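Phosphotriesterase homology protein (Escherichia coli, PDB 1BF6) catalyses the zinc-dependent hydrolysis of phosphorylated glyceryl acetates and is also active on aromatic acetates and propionates. Local coordinates at residues T262-I265 and P266-Q270; S271-S274 and Q275-D279. All coordinates share one frame; numbering follows the deposited sequence.

Contact 1: residues T262-I265 and P266-Q270; sequences TTFI and PQLRQ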
ATOM      1  N   THR A 262     -13.932  12.573  -2.712  1.00 11.54           N
ATOM      2  CA  THR A 262     -15.171  13.284  -2.385  1.00 10.76           C
ATOM      3  C   THR A 262     -15.019  14.140  -1.138  1.00 10.46           C
ATOM      4  O   THR A 262     -15.694  15.165  -0.999  1.00 10.92           O
ATOM      5  CB  THR A 262     -16.355  12.316  -2.155  1.00 10.77           C
ATOM      6  OG1 THR A 262     -16.099  11.513  -0.994  1.00  9.25           O
ATOM      7  CG2 THR A 262     -16.575  11.421  -3.367  1.00 12.63           C
ATOM      8  N   THR A 263     -14.081  13.770  -0.264  1.00  7.85           N
ATOM      9  CA  THR A 263     -13.896  14.492   0.984  1.00  6.69           C
ATOM     10  C   THR A 263     -12.498  14.983   1.346  1.00  6.84           C
ATOM     11  O   THR A 263     -12.321  16.166   1.616  1.00  7.41           O
ATOM     12  CB  THR A 263     -14.455  13.652   2.173  1.00  6.60           C
ATOM     13  OG1 THR A 263     -15.796  13.246   1.884  1.00  9.00           O
ATOM     14  CG2 THR A 263     -14.414  14.426   3.464  1.00  8.07           C
ATOM     15  N   PHE A 264     -11.503  14.092   1.367  1.00  4.98           N
ATOM     16  CA  PHE A 264     -10.160  14.495   1.769  1.00  4.75           C
ATOM     17  C   PHE A 264      -9.467  15.494   0.839  1.00  4.21           C
ATOM     18  O   PHE A 264      -8.975  16.518   1.306  1.00  6.26           O
ATOM     19  CB  PHE A 264      -9.255  13.277   1.986  1.00  3.58           C
ATOM     20  CG  PHE A 264      -7.932  13.624   2.622  1.00  5.06           C
ATOM     21  CD1 PHE A 264      -7.842  13.857   3.988  1.00  5.93           C
ATOM     22  CD2 PHE A 264      -6.772  13.743   1.846  1.00  6.53           C
ATOM     23  CE1 PHE A 264      -6.624  14.205   4.581  1.00  7.39           C
ATOM     24  CE2 PHE A 264      -5.558  14.087   2.435  1.00  8.06           C
ATOM     25  CZ  PHE A 264      -5.485  14.319   3.799  1.00  8.78           C
ATOM     26  N   ILE A 265      -9.396  15.181  -0.454  1.00  6.75           N
ATOM     27  CA  ILE A 265      -8.753  16.086  -1.416  1.00  6.62           C
ATOM     28  C   ILE A 265      -9.467  17.454  -1.447  1.00  7.98           C
ATOM     29  O   ILE A 265      -8.807  18.489  -1.530  1.00  6.90           O
ATOM     30  CB  ILE A 265      -8.597  15.434  -2.821  1.00  9.15           C
ATOM     31  CG1 ILE A 265      -7.595  14.265  -2.734  1.00  8.26           C
ATOM     32  CG2 ILE A 265      -8.115  16.465  -3.858  1.00  6.28           C
ATOM     33  CD1 ILE A 265      -6.221  14.664  -2.188  1.00  9.52           C
ATOM     34  N   PRO A 266     -10.820  17.475  -1.402  1.00  7.63           N
ATOM     35  CA  PRO A 266     -11.485  18.790  -1.402  1.00  6.84           C
ATOM     36  C   PRO A 266     -11.036  19.625  -0.190  1.00  7.29           C
ATOM     37  O   PRO A 266     -10.779  20.815  -0.324  1.00  7.95           O
ATOM     38  CB  PRO A 266     -12.959  18.421  -1.338  1.00  4.41           C
ATOM     39  CG  PRO A 266     -13.015  17.230  -2.228  1.00  8.90           C
ATOM     40  CD  PRO A 266     -11.787  16.419  -1.751  1.00  5.98           C
ATOM     41  N   GLN A 267     -10.862  18.995   0.976  1.00  7.74           N
ATOM     42  CA  GLN A 267     -10.408  19.713   2.176  1.00  9.73           C
ATOM     43  C   GLN A 267      -8.969  20.182   2.008  1.00  8.90           C
ATOM     44  O   GLN A 267      -8.595  21.249   2.484  1.00  8.79           O
ATOM     45  CB  GLN A 267     -10.536  18.841   3.440  1.00 12.10           C
ATOM     46  CG  GLN A 267     -11.978  18.496   3.809  1.00 17.00           C
ATOM     47  CD  GLN A 267     -12.099  17.430   4.907  1.00 22.44           C
ATOM     48  OE1 GLN A 267     -13.134  17.336   5.571  1.00 26.32           O
ATOM     49  NE2 GLN A 267     -11.066  16.609   5.073  1.00 19.62           N
ATOM     50  N   LEU A 268      -8.168  19.366   1.321  1.00 10.31           N
ATOM     51  CA  LEU A 268      -6.773  19.687   1.051  1.00  9.35           C
ATOM     52  C   LEU A 268      -6.720  20.911   0.118  1.00  7.16           C
ATOM     53  O   LEU A 268      -5.970  21.855   0.362  1.00  7.44           O
ATOM     54  CB  LEU A 268      -6.085  18.482   0.399  1.00 12.12           C
ATOM     55  CG  LEU A 268      -4.560  18.542   0.285  1.00 12.40           C
ATOM     56  CD1 LEU A 268      -3.953  18.776   1.660  1.00 13.50           C
ATOM     57  CD2 LEU A 268      -4.037  17.240  -0.324  1.00 12.05           C
ATOM     58  N   ARG A 269      -7.515  20.896  -0.945  1.00  7.60           N
ATOM     59  CA  ARG A 269      -7.550  22.031  -1.867  1.00  9.33           C
ATOM     60  C   ARG A 269      -8.052  23.288  -1.136  1.00 10.48           C
ATOM     61  O   ARG A 269      -7.523  24.390  -1.330  1.00 10.64           O
ATOM     62  CB  ARG A 269      -8.425  21.729  -3.086  1.00  8.06           C
ATOM     63  CG  ARG A 269      -7.805  20.754  -4.088  1.00  8.92           C
ATOM     64  CD  ARG A 269      -8.556  20.738  -5.400  1.00 11.40           C
ATOM     65  NE  ARG A 269      -9.957  20.363  -5.210  1.00 11.10           N
ATOM     66  CZ  ARG A 269     -10.499  19.215  -5.606  1.00 14.34           C
ATOM     67  NH1 ARG A 269      -9.779  18.313  -6.266  1.00  9.94           N
ATOM     68  NH2 ARG A 269     -11.784  18.978  -5.361  1.00 15.27           N
ATOM     69  N   GLN A 270      -9.027  23.111  -0.248  1.00 11.78           N
ATOM     70  CA  GLN A 270      -9.567  24.235   0.518  1.00 13.35           C
ATOM     71  C   GLN A 270      -8.504  24.856   1.415  1.00 12.24           C
ATOM     72  O   GLN A 270      -8.459  26.076   1.581  1.00 12.06           O
ATOM     73  CB  GLN A 270     -10.794  23.799   1.336  1.00 14.96           C
ATOM     74  CG  GLN A 270     -12.030  23.513   0.471  1.00 17.08           C
ATOM     75  CD  GLN A 270     -13.025  22.552   1.127  1.00 19.26           C
ATOM     76  OE1 GLN A 270     -13.018  22.349   2.353  1.00 19.68           O
ATOM     77  NE2 GLN A 270     -13.877  21.943   0.305  1.00 20.17           N
TER
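T262 meets P266 one turn further along helix 259-270 where its carbonyl O lies 3.6 Å from P266 CG, a place where any other residue would offer an N-H. The imino acid has none, so the bond to the preceding turn is missing and the helix kinks; the wider pi-type turn at 262-264 lies just before it. T263 restores the pattern, its O accepting from Q267 N at 3.2 Å, with the donor tilted 26° from the carbonyl plane. The two side chains run alongside each other: T263 CG2, anti to its own backbone N, stands 3.8 Å from Q267 OE1, and Q267 extends beyond CG to reach it. The F264 ring packs on I222 and L225 of helix 218-230, while its carbonyl O takes L268 N in the carbonyl plane at 3.0 Å. I265 makes contact through its backbone and both branches. Its O receives R269 N in a nearly straight bond of 2.8 Å, N-H...O 167°. One branch, CD1, touches L268 CD2 at 3.9 Å; the other, CG2, lies 3.5 Å from R269 NH1. The arginine doubles back at chi3 (-59°), which carries its guanidinium beside the isoleucine, with I265 O over one face, and Q275 OE1 accepts from NH1. This is a proline kink, consistent with an amphipathic helix: the bonds from Q267, L268 and R269 N to the carbonyls of T263, F264 and I265 resume directly after the gap at P266, while the apolar I265 and L268 face the neighbouring helix 275-289.

Contact 2: residues S271-S274 and Q275-D279; sequences SGFS and QADVD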
ATOM      1  N   SER A 271      -7.609  24.025   1.948  1.00 10.62           N
ATOM      2  CA  SER A 271      -6.542  24.517   2.809  1.00 10.43           C
ATOM      3  C   SER A 271      -5.416  25.187   2.020  1.00 10.73           C
ATOM      4  O   SER A 271      -4.469  25.701   2.618  1.00 10.58           O
ATOM      5  CB  SER A 271      -5.970  23.385   3.677  1.00 11.26           C
ATOM      6  OG  SER A 271      -5.305  22.413   2.889  1.00 15.39           O
ATOM      7  N   GLY A 272      -5.485  25.135   0.688  1.00 10.81           N
ATOM      8  CA  GLY A 272      -4.452  25.786  -0.113  1.00 13.36           C
ATOM      9  C   GLY A 272      -3.731  25.045  -1.233  1.00 12.01           C
ATOM     10  O   GLY A 272      -3.004  25.676  -2.001  1.00 15.09           O
ATOM     11  N   PHE A 273      -3.904  23.731  -1.341  1.00 13.11           N
ATOM     12  CA  PHE A 273      -3.231  22.957  -2.388  1.00 10.50           C
ATOM     13  C   PHE A 273      -3.852  23.188  -3.758  1.00  9.52           C
ATOM     14  O   PHE A 273      -5.072  23.131  -3.910  1.00  8.32           O
ATOM     15  CB  PHE A 273      -3.311  21.450  -2.096  1.00 12.29           C
ATOM     16  CG  PHE A 273      -2.181  20.904  -1.255  1.00 11.92           C
ATOM     17  CD1 PHE A 273      -1.837  21.484  -0.042  1.00 11.79           C
ATOM     18  CD2 PHE A 273      -1.508  19.746  -1.658  1.00 13.61           C
ATOM     19  CE1 PHE A 273      -0.837  20.915   0.775  1.00 14.72           C
ATOM     20  CE2 PHE A 273      -0.507  19.170  -0.857  1.00 11.13           C
ATOM     21  CZ  PHE A 273      -0.173  19.755   0.362  1.00 10.83           C
ATOM     22  N   SER A 274      -3.006  23.387  -4.768  1.00  8.91           N
ATOM     23  CA  SER A 274      -3.473  23.572  -6.140  1.00  7.09           C
ATOM     24  C   SER A 274      -3.803  22.191  -6.678  1.00  7.21           C
ATOM     25  O   SER A 274      -3.391  21.177  -6.094  1.00  7.70           O
ATOM     26  CB  SER A 274      -2.378  24.218  -7.014  1.00  6.75           C
ATOM     27  OG  SER A 274      -1.325  23.307  -7.318  1.00  7.57           O
ATOM     28  N   GLN A 275      -4.554  22.132  -7.770  1.00  6.49           N
ATOM     29  CA  GLN A 275      -4.898  20.846  -8.356  1.00  7.22           C
ATOM     30  C   GLN A 275      -3.642  20.159  -8.919  1.00  8.96           C
ATOM     31  O   GLN A 275      -3.590  18.928  -8.995  1.00 11.42           O
ATOM     32  CB  GLN A 275      -5.959  21.003  -9.439  1.00  6.48           C
ATOM     33  CG  GLN A 275      -6.528  19.693  -9.965  1.00  9.85           C
ATOM     34  CD  GLN A 275      -7.138  18.821  -8.877  1.00 11.28           C
ATOM     35  OE1 GLN A 275      -7.972  19.265  -8.101  1.00 10.61           O
ATOM     36  NE2 GLN A 275      -6.713  17.572  -8.822  1.00 17.43           N
ATOM     37  N   ALA A 276      -2.648  20.961  -9.306  1.00  8.34           N
ATOM     38  CA  ALA A 276      -1.383  20.445  -9.831  1.00  8.90           C
ATOM     39  C   ALA A 276      -0.651  19.734  -8.691  1.00  9.00           C
ATOM     40  O   ALA A 276      -0.062  18.681  -8.908  1.00  8.78           O
ATOM     41  CB  ALA A 276      -0.525  21.582 -10.371  1.00 10.66           C
ATOM     42  N   ASP A 277      -0.657  20.340  -7.500  1.00  9.31           N
ATOM     43  CA  ASP A 277      -0.031  19.751  -6.302  1.00 11.36           C
ATOM     44  C   ASP A 277      -0.677  18.377  -6.058  1.00 11.81           C
ATOM     45  O   ASP A 277       0.006  17.388  -5.783  1.00 10.54           O
ATOM     46  CB  ASP A 277      -0.284  20.601  -5.044  1.00 11.75           C
ATOM     47  CG  ASP A 277       0.499  21.907  -5.013  1.00 14.13           C
ATOM     48  OD1 ASP A 277       1.612  21.992  -5.574  1.00 10.49           O
ATOM     49  OD2 ASP A 277      -0.013  22.862  -4.384  1.00 14.21           O
ATOM     50  N   VAL A 278      -2.005  18.337  -6.137  1.00 10.40           N
ATOM     51  CA  VAL A 278      -2.757  17.102  -5.938  1.00  9.89           C
ATOM     52  C   VAL A 278      -2.362  16.055  -6.987  1.00 11.65           C
ATOM     53  O   VAL A 278      -2.090  14.902  -6.651  1.00  9.64           O
ATOM     54  CB  VAL A 278      -4.298  17.362  -6.032  1.00  9.46           C
ATOM     55  CG1 VAL A 278      -5.079  16.037  -6.032  1.00 10.79           C
ATOM     56  CG2 VAL A 278      -4.759  18.271  -4.894  1.00  8.54           C
ATOM     57  N   ASP A 279      -2.292  16.475  -8.251  1.00 10.43           N
ATOM     58  CA  ASP A 279      -1.957  15.562  -9.347  1.00  9.95           C
ATOM     59  C   ASP A 279      -0.542  14.983  -9.261  1.00  8.18           C
ATOM     60  O   ASP A 279      -0.289  13.898  -9.770  1.00  6.58           O
ATOM     61  CB  ASP A 279      -2.234  16.211 -10.719  1.00 11.14           C
ATOM     62  CG  ASP A 279      -3.737  16.422 -10.984  1.00 13.66           C
ATOM     63  OD1 ASP A 279      -4.567  15.992 -10.152  1.00 12.53           O
ATOM     64  OD2 ASP A 279      -4.094  17.002 -12.035  1.00 14.27           O
TER
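S274 and D277 grip each other reciprocally at the start of helix 275-289, forming a capping box. S274, the N-cap, holds OG between its backbone N and carbonyl carbon (chi1 73°), which swings the hydroxyl over the first turn to accept from D277 N at 3.0 Å. D277 answers with its carboxylate: CG lies beside its own backbone N and anti to the carbonyl carbon (chi1 -72°), folding OD2 back to take S274 N at 3.1 Å. That N-H points well at its acceptor but comes from above the carboxylate plane, 37° out of it. The same OD2 forms a salt bridge with R229 of helix 218-230, so one oxygen serves both the cap and a neighbouring helix. Behind the cap, S274 O accepts from V278 N, opening the regular helical pattern, and V278 CG2 packs 3.4 Å from that oxygen.

Just before the serine, F273 crosses D277 at about a right angle, with CD2 3.7 Å from D277 CB and the ring and carboxylate planes steeply inclined. Its ring also meets H226 edge-to-face. Further back, G272 closes helix 259-270 with a Schellman motif at positive phi. Along the new helix, Q275 sends NE2 to D279 OD1 at 3.0 Å, its OE1 being taken by R269 of the preceding helix; D279 belongs to the beta-D-glucose binding site. Were D277 replaced by an alanine, S274 N and the R229 guanidinium would probably be left without their shared carboxylate, weakening both the cap and the tie to helix 218-230. S274 OG serves the box as acceptor for D277 N, whereas the negative D277 carboxylate, lying in the first turn, is likely to interact favourably with the helix dipole as well.

Overall arrangement
Helix 259-270 and its successor 275-289 illustrate how one helical hairpin divides its work between a body and a turn. Both lie on the periphery of the TIM-barrel domain: the centres of contacts 1 and 2 are about 21 and 22 Å from the centre of the chain and 9 Å from each other, and both contacts are partly buried. Contact 1 lies wholly within the first helix and relies on successive backbone bonds and aliphatic packing, whereas contact 2 spans the loop and the start of the second, using polar side chains to finish a helix end. They join directly: L268 O meets F273 N at 3.3 Å, probably a hydrogen bond, and V278 packs on I265 and R269. F264 and F273 both reach helix 218-230.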